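Regulatory protein PCRH (PDB 2XCB) acts as a type III secretion chaperone of the tetratricopeptide-repeat class, binding the chaperone-binding region of the minor translocator protein PopD. Local coordinates at the interface of chains A and B. Coordinates in Å, arbitrary orientation; residue numbers count along the deposited sequence, not the author numbering. Chains: chain A/B, Regulatory protein PCRH.

The interface of chains A and B. Residues chain A 11-14, 17; chain B 33, 36, 39.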
loop_
_atom_site.group_PDB
_atom_site.type_symbol
_atom_site.label_atom_id
_atom_site.label_comp_id
_atom_site.label_asym_id
_atom_site.label_seq_id
_atom_site.Cartn_x
_atom_site.Cartn_y
_atom_site.Cartn_z
ATOM N N ARG A 11 5.692 -3.881 -7.934
ATOM C CA ARG A 11 6.363 -5.161 -8.037
ATOM C C ARG A 11 7.511 -5.364 -7.043
ATOM O O ARG A 11 8.329 -4.461 -6.835
ATOM C CB ARG A 11 6.961 -5.261 -9.433
ATOM C CG ARG A 11 5.974 -5.429 -10.558
ATOM C CD ARG A 11 6.347 -6.670 -11.382
ATOM N NE ARG A 11 5.741 -7.882 -10.834
ATOM C CZ ARG A 11 4.935 -8.697 -11.510
ATOM N NH1 ARG A 11 4.642 -8.452 -12.784
ATOM N NH2 ARG A 11 4.437 -9.770 -10.910
ATOM N N GLY A 12 7.574 -6.553 -6.448
ATOM C CA GLY A 12 8.729 -6.989 -5.650
ATOM C C GLY A 12 8.779 -6.589 -4.189
ATOM O O GLY A 12 9.845 -6.460 -3.615
ATOM N N LEU A 13 7.639 -6.354 -3.580
ATOM C CA LEU A 13 7.638 -6.002 -2.173
ATOM C C LEU A 13 8.079 -7.176 -1.300
ATOM O O LEU A 13 7.905 -8.336 -1.680
ATOM C CB LEU A 13 6.264 -5.480 -1.734
ATOM C CG LEU A 13 5.834 -4.134 -2.341
ATOM C CD1 LEU A 13 4.358 -3.934 -2.099
ATOM C CD2 LEU A 13 6.688 -2.970 -1.732
ATOM N N SER A 14 8.644 -6.871 -0.127
ATOM C CA SER A 14 9.062 -7.907 0.788
ATOM C C SER A 14 7.827 -8.621 1.335
ATOM O O SER A 14 6.706 -8.129 1.183
ATOM C CB SER A 14 9.822 -7.311 1.979
ATOM O OG SER A 14 8.935 -6.903 3.025
ATOM N N THR A 17 5.955 -6.488 4.032
ATOM C CA THR A 17 5.196 -5.355 3.452
ATOM C C THR A 17 3.880 -5.884 2.855
ATOM O O THR A 17 2.817 -5.366 3.169
ATOM C CB THR A 17 6.014 -4.609 2.346
ATOM O OG1 THR A 17 7.135 -3.913 2.947
ATOM C CG2 THR A 17 5.117 -3.587 1.614
ATOM N N LYS B 33 13.700 -0.042 5.576
ATOM C CA LYS B 33 13.273 -0.816 4.437
ATOM C C LYS B 33 13.062 0.156 3.235
ATOM O O LYS B 33 11.893 0.411 2.813
ATOM C CB LYS B 33 12.013 -1.633 4.811
ATOM C CG LYS B 33 12.275 -2.895 5.714
ATOM C CD LYS B 33 11.160 -3.971 5.546
ATOM C CE LYS B 33 11.100 -4.974 6.719
ATOM N NZ LYS B 33 10.415 -4.469 7.961
ATOM N N ASP B 36 11.199 -0.876 -0.333
ATOM C CA ASP B 36 9.780 -1.082 -0.176
ATOM C C ASP B 36 9.091 0.246 0.068
ATOM O O ASP B 36 8.024 0.497 -0.476
ATOM C CB ASP B 36 9.517 -1.968 1.020
ATOM C CG ASP B 36 9.625 -3.471 0.673
ATOM O OD1 ASP B 36 10.008 -3.924 -0.458
ATOM O OD2 ASP B 36 9.236 -4.186 1.545
ATOM N N LYS B 39 8.708 2.239 -3.142
ATOM C CA LYS B 39 7.616 1.770 -3.962
ATOM C C LYS B 39 6.275 2.241 -3.432
ATOM O O LYS B 39 5.397 2.599 -4.197
ATOM C CB LYS B 39 7.619 0.212 -4.020
ATOM C CG LYS B 39 8.840 -0.338 -4.755
ATOM C CD LYS B 39 9.047 -1.770 -4.578
ATOM C CE LYS B 39 10.075 -2.193 -5.665
ATOM N NZ LYS B 39 10.509 -3.577 -5.367
#
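At the N-cap of helix 15-30 in this tetratricopeptide-repeat chaperone, A:Ser14 and A:Thr17 meet B:Asp36, near the start of helix 34-47 of the second copy. A:Ser14 OG accepts a hydrogen bond from the backbone N of A:Thr17 at 3.2 Å (163° at H), an N-cap bond. With chi1 at 86°, the A:Ser14 hydroxyl is flanked by both main-chain neighbours of CA and points to the first turn of the helix.

B:Asp36 presents its carboxylate to the same helix start. The amide N of A:Ser14 bridges both oxygens on their syn sides, 3.3 Å from B:Asp36 OD1 and 3.2 Å from B:Asp36 OD2, lying somewhat off the carboxylate plane. The hydroxyl OG1 of A:Thr17 donates to B:Asp36 OD2 at 2.5 Å, a short bond, from above that plane (36° out of it) and on the same face as the amide. Two donors thus grip OD2 and restrict rotation of the carboxylate; the nearby helix N-terminus would tend to stabilise its negative charge.

One turn further along helix 34-47, B:Lys39 extends its chain alongside A:Leu13, whose CD2 lies 3.9 Å from CD of the lysine and also packs against CG of B:Asp36 at 3.8 Å. The terminal amine NZ of B:Lys39 donates to the carbonyl O of A:Arg11 at 2.8 Å, in the carbonyl plane, which would anchor the loop before the helix. The interface is two-fold symmetric, so the contact recurs with chains exchanged, although the structure alone does not establish a dimer in the cell.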